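Long-range contact in chitin deacetylase 1 (Bombyx mori, PDB 5ZNT), which hydrolyses the N-acetamido groups of N-acetyl-D-glucosamine residues in chitin, giving chitosan and acetate with the help of a bound zinc ion: residues N50-R64 against A271-L285. Residues are numbered along the deposited sequence; the frame is centred on the assembly and turned at random.
With NAG (2-acetamido-2-deoxy-beta-D-glucopyranose), chain B.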
ATOM      1  N   ASN A  50      -3.024 -19.134  -4.164  1.00 17.31           N
ATOM      2  CA  ASN A  50      -1.926 -20.002  -4.555  1.00 23.21           C
ATOM      3  C   ASN A  50      -1.254 -19.546  -5.851  1.00 23.51           C
ATOM      4  O   ASN A  50      -0.231 -20.122  -6.232  1.00 22.50           O
ATOM      5  CB  ASN A  50      -2.412 -21.461  -4.660  1.00 25.55           C
ATOM      6  CG  ASN A  50      -2.331 -22.203  -3.324  1.00 34.47           C
ATOM      7  OD1 ASN A  50      -1.666 -21.743  -2.388  1.00 36.86           O
ATOM      8  ND2 ASN A  50      -2.992 -23.358  -3.234  1.00 36.80           N
ATOM      9  N   ASN A  51      -1.776 -18.525  -6.535  1.00 19.42           N
ATOM     10  CA  ASN A  51      -1.000 -17.948  -7.627  1.00 21.51           C
ATOM     11  C   ASN A  51       0.277 -17.264  -7.133  1.00 24.10           C
ATOM     12  O   ASN A  51       1.209 -17.090  -7.927  1.00 20.34           O
ATOM     13  CB  ASN A  51      -1.802 -16.908  -8.425  1.00 21.27           C
ATOM     14  CG  ASN A  51      -3.078 -17.477  -9.085  1.00 25.75           C
ATOM     15  OD1 ASN A  51      -3.361 -18.666  -9.032  1.00 24.24           O
ATOM     16  ND2 ASN A  51      -3.864 -16.590  -9.666  1.00 23.09           N
ATOM     17  N   ASN A  52       0.326 -16.831  -5.867  1.00 19.25           N
ATOM     18  CA  ASN A  52       1.456 -16.025  -5.395  1.00 22.27           C
ATOM     19  C   ASN A  52       1.947 -16.346  -3.981  1.00 22.88           C
ATOM     20  O   ASN A  52       2.937 -15.750  -3.553  1.00 18.80           O
ATOM     21  CB  ASN A  52       1.104 -14.524  -5.477  1.00 16.29           C
ATOM     22  CG  ASN A  52      -0.283 -14.208  -4.905  1.00 20.48           C
ATOM     23  OD1 ASN A  52      -0.609 -14.587  -3.784  1.00 16.64           O
ATOM     24  ND2 ASN A  52      -1.102 -13.505  -5.686  1.00 20.90           N
ATOM     25  N   ILE A  53       1.343 -17.304  -3.271  1.00 22.80           N
ATOM     26  CA  ILE A  53       1.739 -17.567  -1.888  1.00 25.63           C
ATOM     27  C   ILE A  53       3.196 -18.021  -1.826  1.00 26.34           C
ATOM     28  O   ILE A  53       3.967 -17.568  -0.970  1.00 27.59           O
ATOM     29  CB  ILE A  53       0.772 -18.586  -1.241  1.00 28.12           C
ATOM     30  CG1 ILE A  53      -0.556 -17.884  -0.842  1.00 20.42           C
ATOM     31  CG2 ILE A  53       1.439 -19.263  -0.032  1.00 32.80           C
ATOM     32  CD1 ILE A  53      -1.790 -18.868  -0.670  1.00 21.28           C
ATOM     33  N   GLU A  54       3.617 -18.861  -2.769  1.00 21.77           N
ATOM     34  CA  GLU A  54       5.003 -19.315  -2.776  1.00 32.16           C
ATOM     35  C   GLU A  54       5.967 -18.196  -3.153  1.00 30.61           C
ATOM     36  O   GLU A  54       7.092 -18.150  -2.643  1.00 29.17           O
ATOM     37  CB  GLU A  54       5.166 -20.497  -3.732  1.00 34.97           C
ATOM     38  CG  GLU A  54       4.558 -21.795  -3.215  1.00 41.02           C
ATOM     39  CD  GLU A  54       5.233 -22.290  -1.942  1.00 64.20           C
ATOM     40  OE1 GLU A  54       6.448 -22.622  -2.003  1.00 63.94           O
ATOM     41  OE2 GLU A  54       4.549 -22.326  -0.884  1.00 58.21           O
ATOM     42  N   LEU A  55       5.572 -17.314  -4.076  1.00 26.31           N
ATOM     43  CA  LEU A  55       6.413 -16.154  -4.365  1.00 22.52           C
ATOM     44  C   LEU A  55       6.678 -15.345  -3.095  1.00 23.71           C
ATOM     45  O   LEU A  55       7.820 -14.938  -2.831  1.00 25.14           O
ATOM     46  CB  LEU A  55       5.755 -15.273  -5.429  1.00 22.58           C
ATOM     47  CG  LEU A  55       6.450 -13.922  -5.622  1.00 21.03           C
ATOM     48  CD1 LEU A  55       7.748 -14.083  -6.408  1.00 23.58           C
ATOM     49  CD2 LEU A  55       5.546 -12.920  -6.289  1.00 24.13           C
ATOM     50  N   TYR A  56       5.640 -15.088  -2.300  1.00 18.83           N
ATOM     51  CA  TYR A  56       5.848 -14.265  -1.112  1.00 21.03           C
ATOM     52  C   TYR A  56       6.758 -14.969  -0.110  1.00 29.68           C
ATOM     53  O   TYR A  56       7.518 -14.303   0.605  1.00 24.36           O
ATOM     54  CB  TYR A  56       4.510 -13.893  -0.479  1.00 21.26           C
ATOM     55  CG  TYR A  56       3.651 -13.008  -1.379  1.00 22.59           C
ATOM     56  CD1 TYR A  56       4.219 -11.975  -2.130  1.00 21.52           C
ATOM     57  CD2 TYR A  56       2.280 -13.231  -1.506  1.00 17.53           C
ATOM     58  CE1 TYR A  56       3.435 -11.165  -2.964  1.00 21.62           C
ATOM     59  CE2 TYR A  56       1.493 -12.440  -2.353  1.00 17.66           C
ATOM     60  CZ  TYR A  56       2.083 -11.403  -3.071  1.00 19.77           C
ATOM     61  OH  TYR A  56       1.313 -10.597  -3.887  1.00 19.68           O
ATOM     62  N   LYS A  57       6.735 -16.310  -0.074  1.00 25.93           N
ATOM     63  CA  LYS A  57       7.652 -17.037   0.809  1.00 33.47           C
ATOM     64  C   LYS A  57       9.094 -16.894   0.351  1.00 27.91           C
ATOM     65  O   LYS A  57      10.009 -16.812   1.184  1.00 31.43           O
ATOM     66  CB  LYS A  57       7.273 -18.519   0.885  1.00 36.52           C
ATOM     67  CG  LYS A  57       6.125 -18.796   1.815  1.00 41.84           C
ATOM     68  CD  LYS A  57       5.679 -20.261   1.743  1.00 59.23           C
ATOM     69  CE  LYS A  57       4.280 -20.442   2.362  1.00 59.39           C
ATOM     70  NZ  LYS A  57       3.764 -21.829   2.204  1.00 52.01           N
ATOM     71  N   GLU A  58       9.317 -16.874  -0.964  1.00 23.24           N
ATOM     72  CA  GLU A  58      10.662 -16.714  -1.490  1.00 27.98           C
ATOM     73  C   GLU A  58      11.220 -15.336  -1.150  1.00 31.15           C
ATOM     74  O   GLU A  58      12.393 -15.211  -0.786  1.00 25.86           O
ATOM     75  CB  GLU A  58      10.667 -16.935  -3.001  1.00 26.03           C
ATOM     76  CG  GLU A  58      11.998 -16.703  -3.665  1.00 28.65           C
ATOM     77  CD  GLU A  58      12.047 -17.162  -5.132  1.00 42.31           C
ATOM     78  OE1 GLU A  58      11.022 -17.682  -5.660  1.00 39.17           O
ATOM     79  OE2 GLU A  58      13.120 -16.991  -5.764  1.00 36.57           O
ATOM     80  N   ILE A  59      10.396 -14.293  -1.274  1.00 24.50           N
ATOM     81  CA  ILE A  59      10.844 -12.936  -0.968  1.00 22.60           C
ATOM     82  C   ILE A  59      11.031 -12.758   0.538  1.00 22.45           C
ATOM     83  O   ILE A  59      12.091 -12.331   1.007  1.00 24.40           O
ATOM     84  CB  ILE A  59       9.853 -11.895  -1.516  1.00 18.83           C
ATOM     85  CG1 ILE A  59       9.724 -12.012  -3.041  1.00 19.42           C
ATOM     86  CG2 ILE A  59      10.318 -10.495  -1.100  1.00 21.45           C
ATOM     87  CD1 ILE A  59       8.558 -11.209  -3.641  1.00 21.80           C
ATOM     88  N   PHE A  60       9.985 -13.044   1.304  1.00 19.39           N
ATOM     89  CA  PHE A  60       9.949 -12.761   2.734  1.00 21.95           C
ATOM     90  C   PHE A  60      10.258 -14.047   3.491  1.00 29.09           C
ATOM     91  O   PHE A  60       9.405 -14.665   4.118  1.00 36.04           O
ATOM     92  CB  PHE A  60       8.603 -12.154   3.121  1.00 21.04           C
ATOM     93  CG  PHE A  60       8.298 -10.912   2.359  1.00 24.72           C
ATOM     94  CD1 PHE A  60       8.993  -9.742   2.627  1.00 18.74           C
ATOM     95  CD2 PHE A  60       7.362 -10.918   1.331  1.00 24.09           C
ATOM     96  CE1 PHE A  60       8.739  -8.587   1.911  1.00 24.70           C
ATOM     97  CE2 PHE A  60       7.099  -9.772   0.595  1.00 20.76           C
ATOM     98  CZ  PHE A  60       7.795  -8.607   0.857  1.00 23.76           C
ATOM     99  N   ASN A  61      11.527 -14.438   3.386  1.00 30.75           N
ATOM    100  CA  ASN A  61      12.004 -15.742   3.817  1.00 41.79           C
ATOM    101  C   ASN A  61      12.411 -15.786   5.292  1.00 44.05           C
ATOM    102  O   ASN A  61      12.892 -16.826   5.754  1.00 53.09           O
ATOM    103  CB  ASN A  61      13.182 -16.166   2.947  1.00 26.84           C
ATOM    104  CG  ASN A  61      14.314 -15.155   2.968  1.00 37.83           C
ATOM    105  OD1 ASN A  61      14.331 -14.232   3.794  1.00 33.82           O
ATOM    106  ND2 ASN A  61      15.271 -15.321   2.062  1.00 35.48           N
ATOM    107  N   GLY A  62      12.222 -14.705   6.039  1.00 37.47           N
ATOM    108  CA  GLY A  62      12.696 -14.678   7.411  1.00 36.86           C
ATOM    109  C   GLY A  62      14.187 -14.474   7.563  1.00 33.82           C
ATOM    110  O   GLY A  62      14.681 -14.463   8.693  1.00 45.17           O
ATOM    111  N   LYS A  63      14.916 -14.311   6.462  1.00 37.11           N
ATOM    112  CA  LYS A  63      16.346 -14.037   6.476  1.00 36.85           C
ATOM    113  C   LYS A  63      16.707 -12.615   6.061  1.00 42.23           C
ATOM    114  O   LYS A  63      17.873 -12.232   6.193  1.00 42.39           O
ATOM    115  CB  LYS A  63      17.084 -15.001   5.540  1.00 39.31           C
ATOM    116  CG  LYS A  63      16.659 -16.454   5.672  1.00 51.73           C
ATOM    117  CD  LYS A  63      17.815 -17.340   6.103  1.00 59.21           C
ATOM    118  CE  LYS A  63      17.483 -18.810   5.883  1.00 56.45           C
ATOM    119  NZ  LYS A  63      17.396 -19.126   4.433  1.00 57.84           N
ATOM    120  N   ARG A  64      15.768 -11.844   5.518  1.00 29.51           N
ATOM    121  CA  ARG A  64      16.026 -10.464   5.111  1.00 25.49           C
ATOM    122  C   ARG A  64      15.564  -9.571   6.255  1.00 26.75           C
ATOM    123  O   ARG A  64      14.381  -9.573   6.604  1.00 23.50           O
ATOM    124  CB  ARG A  64      15.304 -10.137   3.801  1.00 25.76           C
ATOM    125  CG  ARG A  64      15.709 -11.078   2.657  1.00 25.47           C
ATOM    126  CD  ARG A  64      15.092 -10.757   1.291  1.00 18.80           C
ATOM    127  NE  ARG A  64      15.946 -11.323   0.243  1.00 21.47           N
ATOM    128  CZ  ARG A  64      15.721 -12.469  -0.388  1.00 23.45           C
ATOM    129  NH1 ARG A  64      14.608 -13.178  -0.141  1.00 27.15           N
ATOM    130  NH2 ARG A  64      16.608 -12.887  -1.290  1.00 23.22           N
ATOM    131  N   ALA A 271       2.128  -9.237  -7.955  1.00 18.20           N
ATOM    132  CA  ALA A 271       2.893 -10.473  -7.838  1.00 19.14           C
ATOM    133  C   ALA A 271       3.106 -11.126  -9.193  1.00 20.08           C
ATOM    134  O   ALA A 271       4.201 -11.622  -9.487  1.00 21.37           O
ATOM    135  CB  ALA A 271       2.175 -11.445  -6.905  1.00 19.61           C
ATOM    136  N   ALA A 272       2.072 -11.137 -10.038  1.00 20.37           N
ATOM    137  CA  ALA A 272       2.179 -11.860 -11.302  1.00 20.93           C
ATOM    138  C   ALA A 272       3.318 -11.310 -12.169  1.00 23.81           C
ATOM    139  O   ALA A 272       3.979 -12.063 -12.893  1.00 23.68           O
ATOM    140  CB  ALA A 272       0.842 -11.789 -12.047  1.00 27.44           C
ATOM    141  N   TRP A 273       3.546  -9.993 -12.118  1.00 19.81           N
ATOM    142  CA  TRP A 273       4.634  -9.383 -12.879  1.00 20.74           C
ATOM    143  C   TRP A 273       5.990  -9.939 -12.446  1.00 24.59           C
ATOM    144  O   TRP A 273       6.838 -10.249 -13.290  1.00 23.51           O
ATOM    145  CB  TRP A 273       4.574  -7.866 -12.714  1.00 22.24           C
ATOM    146  CG  TRP A 273       5.584  -7.059 -13.525  1.00 27.22           C
ATOM    147  CD1 TRP A 273       5.444  -6.617 -14.823  1.00 32.67           C
ATOM    148  CD2 TRP A 273       6.867  -6.587 -13.081  1.00 27.47           C
ATOM    149  NE1 TRP A 273       6.559  -5.895 -15.200  1.00 26.60           N
ATOM    150  CE2 TRP A 273       7.447  -5.867 -14.159  1.00 28.60           C
ATOM    151  CE3 TRP A 273       7.580  -6.694 -11.878  1.00 21.64           C
ATOM    152  CZ2 TRP A 273       8.702  -5.259 -14.064  1.00 26.74           C
ATOM    153  CZ3 TRP A 273       8.821  -6.097 -11.789  1.00 25.50           C
ATOM    154  CH2 TRP A 273       9.375  -5.388 -12.880  1.00 30.42           C
ATOM    155  N   LEU A 274       6.198 -10.112 -11.133  1.00 23.15           N
ATOM    156  CA  LEU A 274       7.431 -10.738 -10.648  1.00 24.10           C
ATOM    157  C   LEU A 274       7.464 -12.224 -10.983  1.00 27.56           C
ATOM    158  O   LEU A 274       8.502 -12.756 -11.391  1.00 30.11           O
ATOM    159  CB  LEU A 274       7.563 -10.552  -9.131  1.00 17.43           C
ATOM    160  CG  LEU A 274       7.903  -9.141  -8.676  1.00 21.38           C
ATOM    161  CD1 LEU A 274       7.738  -8.988  -7.147  1.00 20.52           C
ATOM    162  CD2 LEU A 274       9.339  -8.745  -9.143  1.00 25.80           C
ATOM    163  N   LYS A 275       6.344 -12.913 -10.805  1.00 23.46           N
ATOM    164  CA  LYS A 275       6.326 -14.352 -11.012  1.00 29.32           C
ATOM    165  C   LYS A 275       6.502 -14.710 -12.480  1.00 34.66           C
ATOM    166  O   LYS A 275       7.215 -15.664 -12.814  1.00 32.13           O
ATOM    167  CB  LYS A 275       5.030 -14.943 -10.467  1.00 27.77           C
ATOM    168  CG  LYS A 275       5.053 -16.459 -10.521  1.00 37.34           C
ATOM    169  CD  LYS A 275       3.899 -17.063  -9.792  1.00 33.16           C
ATOM    170  CE  LYS A 275       4.017 -18.565  -9.790  1.00 35.87           C
ATOM    171  NZ  LYS A 275       2.804 -19.150  -9.196  1.00 38.81           N
ATOM    172  N   ASN A 276       5.872 -13.954 -13.376  1.00 30.50           N
ATOM    173  CA  ASN A 276       5.916 -14.316 -14.784  1.00 32.19           C
ATOM    174  C   ASN A 276       7.226 -13.926 -15.447  1.00 43.45           C
ATOM    175  O   ASN A 276       7.474 -14.334 -16.587  1.00 38.27           O
ATOM    176  CB  ASN A 276       4.738 -13.682 -15.541  1.00 33.29           C
ATOM    177  CG  ASN A 276       3.376 -14.181 -15.038  1.00 31.44           C
ATOM    178  OD1 ASN A 276       3.289 -15.136 -14.259  1.00 38.88           O
ATOM    179  ND2 ASN A 276       2.316 -13.536 -15.483  1.00 38.79           N
ATOM    180  N   ASN A 277       8.070 -13.157 -14.763  1.00 39.91           N
ATOM    181  CA  ASN A 277       9.340 -12.685 -15.308  1.00 32.72           C
ATOM    182  C   ASN A 277      10.450 -13.039 -14.327  1.00 36.14           C
ATOM    183  O   ASN A 277      10.906 -12.178 -13.568  1.00 34.49           O
ATOM    184  CB  ASN A 277       9.312 -11.177 -15.554  1.00 33.27           C
ATOM    185  CG  ASN A 277       8.241 -10.746 -16.560  1.00 50.52           C
ATOM    186  OD1 ASN A 277       8.460 -10.849 -17.770  1.00 49.66           O
ATOM    187  ND2 ASN A 277       7.101 -10.217 -16.065  1.00 29.33           N
ATOM    188  N   PRO A 278      10.899 -14.293 -14.306  1.00 36.88           N
ATOM    189  CA  PRO A 278      11.974 -14.675 -13.366  1.00 32.94           C
ATOM    190  C   PRO A 278      13.182 -13.731 -13.293  1.00 35.31           C
ATOM    191  O   PRO A 278      13.731 -13.552 -12.192  1.00 34.14           O
ATOM    192  CB  PRO A 278      12.385 -16.065 -13.867  1.00 37.92           C
ATOM    193  CG  PRO A 278      11.128 -16.635 -14.422  1.00 34.70           C
ATOM    194  CD  PRO A 278      10.357 -15.466 -15.020  1.00 38.69           C
ATOM    195  N   GLU A 279      13.619 -13.115 -14.400  1.00 27.25           N
ATOM    196  CA  GLU A 279      14.756 -12.196 -14.304  1.00 34.50           C
ATOM    197  C   GLU A 279      14.403 -10.944 -13.506  1.00 36.74           C
ATOM    198  O   GLU A 279      15.289 -10.309 -12.920  1.00 32.57           O
ATOM    199  CB  GLU A 279      15.268 -11.815 -15.697  1.00 33.42           C
ATOM    200  CG  GLU A 279      14.202 -11.120 -16.515  1.00 53.65           C
ATOM    201  CD  GLU A 279      13.093 -11.986 -17.133  1.00 64.70           C
ATOM    202  OE1 GLU A 279      12.252 -11.412 -17.934  1.00 65.14           O
ATOM    203  OE2 GLU A 279      12.985 -13.247 -16.908  1.00 64.27           O
ATOM    204  N   PHE A 280      13.132 -10.551 -13.494  1.00 33.91           N
ATOM    205  CA  PHE A 280      12.756  -9.408 -12.672  1.00 32.02           C
ATOM    206  C   PHE A 280      12.802  -9.778 -11.197  1.00 27.32           C
ATOM    207  O   PHE A 280      13.342  -9.024 -10.377  1.00 28.84           O
ATOM    208  CB  PHE A 280      11.365  -8.878 -13.053  1.00 33.53           C
ATOM    209  CG  PHE A 280      11.277  -8.310 -14.464  1.00 39.13           C
ATOM    210  CD1 PHE A 280      12.420  -7.991 -15.185  1.00 39.05           C
ATOM    211  CD2 PHE A 280      10.043  -8.083 -15.057  1.00 37.12           C
ATOM    212  CE1 PHE A 280      12.329  -7.466 -16.483  1.00 39.25           C
ATOM    213  CE2 PHE A 280       9.943  -7.558 -16.339  1.00 39.01           C
ATOM    214  CZ  PHE A 280      11.087  -7.245 -17.054  1.00 40.20           C
ATOM    215  N   LEU A 281      12.247 -10.936 -10.843  1.00 23.44           N
ATOM    216  CA  LEU A 281      12.339 -11.385  -9.463  1.00 26.43           C
ATOM    217  C   LEU A 281      13.797 -11.526  -9.038  1.00 27.23           C
ATOM    218  O   LEU A 281      14.173 -11.078  -7.952  1.00 25.59           O
ATOM    219  CB  LEU A 281      11.607 -12.712  -9.275  1.00 26.42           C
ATOM    220  CG  LEU A 281      11.662 -13.284  -7.855  1.00 23.41           C
ATOM    221  CD1 LEU A 281      10.988 -12.296  -6.878  1.00 22.72           C
ATOM    222  CD2 LEU A 281      11.007 -14.644  -7.785  1.00 25.88           C
ATOM    223  N   GLU A 282      14.632 -12.131  -9.891  1.00 24.97           N
ATOM    224  CA  GLU A 282      16.038 -12.315  -9.539  1.00 26.19           C
ATOM    225  C   GLU A 282      16.732 -10.974  -9.327  1.00 26.47           C
ATOM    226  O   GLU A 282      17.470 -10.797  -8.352  1.00 27.40           O
ATOM    227  CB  GLU A 282      16.752 -13.127 -10.621  1.00 27.16           C
ATOM    228  CG  GLU A 282      18.269 -13.161 -10.433  1.00 30.30           C
ATOM    229  CD  GLU A 282      18.980 -14.004 -11.476  1.00 43.86           C
ATOM    230  OE1 GLU A 282      18.583 -15.171 -11.675  1.00 50.85           O
ATOM    231  OE2 GLU A 282      19.926 -13.492 -12.104  1.00 51.27           O
ATOM    232  N   ALA A 283      16.493 -10.011 -10.217  1.00 25.63           N
ATOM    233  CA  ALA A 283      17.088  -8.690 -10.064  1.00 26.17           C
ATOM    234  C   ALA A 283      16.567  -7.987  -8.816  1.00 25.24           C
ATOM    235  O   ALA A 283      17.322  -7.297  -8.120  1.00 23.71           O
ATOM    236  CB  ALA A 283      16.820  -7.847 -11.315  1.00 25.27           C
ATOM    237  N   PHE A 284      15.284  -8.154  -8.511  1.00 22.96           N
ATOM    238  CA  PHE A 284      14.704  -7.496  -7.347  1.00 22.81           C
ATOM    239  C   PHE A 284      15.332  -8.024  -6.060  1.00 22.24           C
ATOM    240  O   PHE A 284      15.684  -7.252  -5.161  1.00 23.86           O
ATOM    241  CB  PHE A 284      13.190  -7.723  -7.337  1.00 22.54           C
ATOM    242  CG  PHE A 284      12.468  -7.037  -6.211  1.00 21.92           C
ATOM    243  CD1 PHE A 284      12.737  -5.713  -5.893  1.00 24.52           C
ATOM    244  CD2 PHE A 284      11.508  -7.712  -5.486  1.00 24.69           C
ATOM    245  CE1 PHE A 284      12.060  -5.072  -4.854  1.00 28.21           C
ATOM    246  CE2 PHE A 284      10.820  -7.083  -4.445  1.00 27.90           C
ATOM    247  CZ  PHE A 284      11.100  -5.758  -4.134  1.00 29.34           C
ATOM    248  N   LEU A 285      15.435  -9.343  -5.937  1.00 22.03           N
ATOM    249  CA  LEU A 285      16.028  -9.926  -4.742  1.00 23.48           C
ATOM    250  C   LEU A 285      17.513  -9.573  -4.634  1.00 25.25           C
ATOM    251  O   LEU A 285      18.000  -9.248  -3.542  1.00 26.03           O
ATOM    252  CB  LEU A 285      15.815 -11.434  -4.753  1.00 24.08           C
ATOM    253  CG  LEU A 285      14.330 -11.809  -4.689  1.00 29.26           C
ATOM    254  CD1 LEU A 285      14.140 -13.306  -4.598  1.00 25.37           C
ATOM    255  CD2 LEU A 285      13.651 -11.092  -3.506  1.00 26.26           C
TER
HETATM  256  C1  NAG B   1      -4.770 -21.165   1.386  1.00 26.92           C
HETATM  257  C2  NAG B   1      -4.203 -22.386   0.691  1.00 31.97           C
HETATM  258  C3  NAG B   1      -3.711 -23.384   1.739  1.00 35.65           C
HETATM  259  C4  NAG B   1      -2.767 -22.708   2.733  1.00 40.16           C
HETATM  260  C5  NAG B   1      -3.361 -21.398   3.243  1.00 29.40           C
HETATM  261  C6  NAG B   1      -2.396 -20.583   4.072  1.00 30.56           C
HETATM  262  C7  NAG B   1      -5.446 -22.563  -1.431  1.00 34.16           C
HETATM  263  C8  NAG B   1      -6.404 -23.403  -2.223  1.00 36.63           C
HETATM  264  N2  NAG B   1      -5.152 -23.017  -0.210  1.00 29.39           N
HETATM  265  O3  NAG B   1      -3.075 -24.452   1.052  1.00 45.62           O
HETATM  266  O4  NAG B   1      -2.673 -23.460   3.936  1.00 57.53           O
HETATM  267  O5  NAG B   1      -3.776 -20.575   2.150  1.00 25.70           O
HETATM  268  O6  NAG B   1      -1.183 -20.364   3.365  1.00 37.57           O
HETATM  269  O7  NAG B   1      -4.984 -21.499  -1.869  1.00 34.35           O
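L55 and L281 lie side by side and point opposite ways, with L55 CD1 3.6 Å from L281 CD2. L55 CG stands anti to the backbone N (chi1 170°), which swings the branched end toward residues 271-285. CD1 goes to L281, while CD2 lies beside A271, 3.7 Å from A271 CB. A271 CB also meets N52 CB and sits 3.3 Å from Y56 OH, at an oblique angle to the ring. N52 itself is held by A47, its ND2 bonding to that backbone oxygen. K275 runs out fully extended along this end. Its NZ donates to N51 O at 2.9 Å, coming from above the carbonyl plane. In the distorted (beta/alpha) barrel characteristic of CE4 deacetylase domains, helix 53-59 follows strand 38-45, and helix 271-276 follows the neighbouring strand 265-270. The axes of these two short helices cross at 77°, whereas helix 278-285 runs only 28° from helix 53-59. I59 CG1 touches both L281 CD1 and L285 CD2. E58 reaches over the same leucines with its aliphatic chain and carboxylate. L285 CD2 sits over the centre of one face of the R64 guanidinium, 3.9 Å above the plane. R64 NH1 bonds to I59 O at 2.9 Å, and NE forms a salt bridge with D289. A leucine in place of R64 would probably leave D289 without its charged mate and I59 O without this donor.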